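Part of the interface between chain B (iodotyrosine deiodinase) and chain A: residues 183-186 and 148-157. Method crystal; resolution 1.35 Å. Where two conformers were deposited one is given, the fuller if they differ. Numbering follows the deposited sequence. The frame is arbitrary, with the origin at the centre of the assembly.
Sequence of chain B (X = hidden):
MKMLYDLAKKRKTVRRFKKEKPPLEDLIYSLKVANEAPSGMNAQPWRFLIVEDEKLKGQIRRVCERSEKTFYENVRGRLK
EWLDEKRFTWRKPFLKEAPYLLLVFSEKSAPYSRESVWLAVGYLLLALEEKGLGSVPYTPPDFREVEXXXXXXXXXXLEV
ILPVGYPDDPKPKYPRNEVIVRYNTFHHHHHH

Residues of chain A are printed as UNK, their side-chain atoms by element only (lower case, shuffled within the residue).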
# COMPACT_ATOMS: atom_id res chain seq x y z
N TYR B 183 -5.95 -20.33 9.25
CA TYR B 183 -5.68 -20.13 10.67
C TYR B 183 -4.44 -20.85 11.11
O TYR B 183 -4.23 -22.03 10.80
CB TYR B 183 -6.85 -20.64 11.50
CG TYR B 183 -8.11 -19.87 11.27
CD1 TYR B 183 -8.98 -20.22 10.24
CD2 TYR B 183 -8.44 -18.78 12.06
CE1 TYR B 183 -10.13 -19.50 10.01
CE2 TYR B 183 -9.58 -18.05 11.84
CZ TYR B 183 -10.43 -18.42 10.81
OH TYR B 183 -11.58 -17.70 10.58
N ASN B 184 -3.63 -20.12 11.87
CA ASN B 184 -2.43 -20.62 12.53
C ASN B 184 -1.31 -21.05 11.60
O ASN B 184 -0.25 -20.41 11.57
CB ASN B 184 -2.79 -21.68 13.57
CG ASN B 184 -3.53 -21.08 14.73
OD1 ASN B 184 -3.12 -20.05 15.27
ND2 ASN B 184 -4.65 -21.68 15.10
N THR B 185 -1.52 -22.11 10.83
CA THR B 185 -0.51 -22.57 9.90
C THR B 185 -1.16 -22.99 8.59
O THR B 185 -2.36 -23.25 8.53
CB THR B 185 0.32 -23.76 10.46
OG1 THR B 185 -0.50 -24.94 10.48
CG2 THR B 185 0.83 -23.46 11.87
N PHE B 186 -0.36 -23.04 7.53
CA PHE B 186 -0.79 -23.68 6.29
C PHE B 186 -0.81 -25.19 6.47
O PHE B 186 -1.80 -25.84 6.14
CB PHE B 186 0.13 -23.28 5.13
CG PHE B 186 0.10 -21.81 4.80
CD1 PHE B 186 0.91 -20.91 5.49
CD2 PHE B 186 -0.73 -21.32 3.81
CE1 PHE B 186 0.89 -19.56 5.18
CE2 PHE B 186 -0.76 -19.98 3.50
CZ PHE B 186 0.05 -19.09 4.18
N UNK A 148 8.71 -20.40 8.04
CA UNK A 148 8.85 -21.83 8.25
C UNK A 148 7.96 -22.30 9.40
O UNK A 148 7.40 -23.39 9.35
c UNK A 148 12.01 -23.93 9.13
n UNK A 148 13.56 -25.58 10.16
c UNK A 148 12.24 -25.39 9.50
c UNK A 148 10.32 -22.19 8.52
c UNK A 148 10.57 -23.68 8.73
N UNK A 149 7.84 -21.46 10.43
CA UNK A 149 7.02 -21.80 11.59
C UNK A 149 5.58 -22.08 11.21
O UNK A 149 4.91 -22.90 11.84
c UNK A 149 7.05 -20.68 12.63
c UNK A 149 8.46 -21.85 14.29
c UNK A 149 8.10 -19.38 14.45
c UNK A 149 8.28 -20.56 13.51
N UNK A 150 5.09 -21.39 10.18
CA UNK A 150 3.69 -21.53 9.79
C UNK A 150 3.53 -22.34 8.51
O UNK A 150 2.45 -22.35 7.90
c UNK A 150 3.57 -19.27 8.64
c UNK A 150 2.99 -19.45 11.07
c UNK A 150 2.96 -20.16 9.71
N UNK A 151 4.60 -23.01 8.10
CA UNK A 151 4.56 -23.88 6.92
C UNK A 151 4.16 -23.14 5.65
O UNK A 151 3.35 -23.62 4.86
c UNK A 151 3.60 -25.05 7.16
c UNK A 151 3.90 -25.80 8.44
o UNK A 151 5.06 -25.98 8.80
n UNK A 151 2.86 -26.24 9.12
N UNK A 152 4.74 -21.96 5.46
CA UNK A 152 4.44 -21.14 4.30
C UNK A 152 4.82 -21.87 3.02
O UNK A 152 5.94 -22.37 2.90
c UNK A 152 4.85 -18.91 3.21
o UNK A 152 4.94 -19.16 5.60
c UNK A 152 5.23 -19.82 4.36
N UNK A 153 3.88 -21.95 2.07
CA UNK A 153 4.21 -22.56 0.78
C UNK A 153 5.19 -21.68 0.02
O UNK A 153 5.22 -20.47 0.22
c UNK A 153 2.86 -22.64 0.05
c UNK A 153 1.99 -21.68 0.73
c UNK A 153 2.48 -21.50 2.14
N UNK A 154 5.98 -22.29 -0.87
CA UNK A 154 7.00 -21.56 -1.61
C UNK A 154 6.41 -20.44 -2.47
O UNK A 154 7.10 -19.49 -2.82
c UNK A 154 7.79 -22.53 -2.49
o UNK A 154 6.93 -23.17 -3.42
N UNK A 155 5.13 -20.57 -2.82
CA UNK A 155 4.47 -19.60 -3.68
C UNK A 155 4.16 -18.27 -2.99
O UNK A 155 3.80 -17.30 -3.66
c UNK A 155 3.65 -22.64 -4.63
c UNK A 155 3.16 -20.18 -4.23
c UNK A 155 3.35 -21.29 -5.25
o UNK A 155 3.50 -22.79 -3.40
o UNK A 155 4.02 -23.57 -5.38
N UNK A 156 4.30 -18.22 -1.67
CA UNK A 156 3.89 -17.05 -0.92
C UNK A 156 5.05 -16.42 -0.18
O UNK A 156 5.93 -17.12 0.32
c UNK A 156 0.47 -18.24 0.59
c UNK A 156 2.78 -17.40 0.07
c UNK A 156 0.89 -17.03 -1.55
c UNK A 156 1.48 -17.97 -0.51
N UNK A 157 5.04 -15.10 -0.10
CA UNK A 157 6.04 -14.36 0.64
C UNK A 157 5.38 -13.65 1.80
O UNK A 157 4.41 -12.92 1.61
c UNK A 157 7.63 -12.39 0.45
c UNK A 157 6.68 -13.31 -0.27
n UNK A 157 9.33 -10.67 0.19
n UNK A 157 10.54 -10.21 -1.70
c UNK A 157 8.35 -11.48 -0.52
n UNK A 157 11.22 -9.35 0.33
c UNK A 157 10.36 -10.07 -0.39

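Position 148 of chain A carries four carbons in a row ending in one nitrogen. The chain is fully extended, with all four chi angles in t, and it stays out of reach of the chain B stretch. An unbranched chain with a terminal amine is Lys148(A).

Position 149 has four carbons, forked at the second, and the fork leads away from chain B. Its part in the contact is through the backbone: its O lies 4.1 Å from CG2 of Thr185(B). The branching pattern gives Leu149(A).

At position 150 a single carbon carries two more, so the branch is at CB and no heteroatom is present. One of the two outer carbons lies 3.4 Å from O of Asn184(B), a carbonyl oxygen buried here without a polar partner. The residue is Val150(A), and the carbon in question is CG1. It is the first residue after the helix to leave helical phi/psi (-106/13). O of Val150(A) accepts a hydrogen bond from N of Phe186(B) at 2.9 Å, with an N-H...O angle of 164°.

Position 151 shows two carbons, the second bearing one oxygen and one nitrogen. The side-chain nitrogen approaches CB of Thr185(B) at 3.8 Å, and the backbone O sits 3.2 Å from CB of Phe186(B). This is a short amide, Asn151(A). Its phi and psi are both positive (59/44), and its N donates a 3.1 Å hydrogen bond to O of Lys148(A).

Position 152 has one carbon carrying an oxygen and a carbon. Its CA-to-CB bond points away from chain B, and the closest approach is made by CA, 3.7 Å from CD1 of Phe186(B). The branching identifies Thr152(A).

At position 153 three carbons close a ring onto the backbone N, and the ring carbon bonded to that N lies over one face of the Phe186(B) ring. Only proline closes such a ring: Pro153(A). Its CD stands 3.5 Å from the centroid of the Phe186(B) ring and 9° off its normal, a CH-pi contact.

Position 154 holds one carbon followed by one oxygen, Ser154(A), and position 155 holds three carbons, the third carrying two oxygens, Glu155(A). Neither touches the chain B stretch; both occupy the middle of a type I turn that begins at Pro153(A).

Position 156 again has four carbons forked at the second. Its CA-to-CB bond points toward chain B, and one terminal carbon reaches CE2 of Phe186(B) at 3.6 Å. This is Leu156(A), and the terminal carbon is CD1. Its N closes the turn on O of Pro153(A) at 3.1 Å.

Position 157 has three carbons, a nitrogen, then a carbon with two further nitrogens. This guanidinium marks Arg157(A), which stays out of reach.

The contact therefore turns on Phe186(B), which contributes the largest covered area, 114 Å² of the 331 Å² buried in total. The nearly linear hydrogen bond to Val150(A) fixes its backbone, while its m rotamer carries the ring to Pro153(A) and Leu156(A). The turn brings these two residues together, so one polar anchor and a small apolar pocket act on the same residue.

Chain A (148-157) KLVNTPSELR
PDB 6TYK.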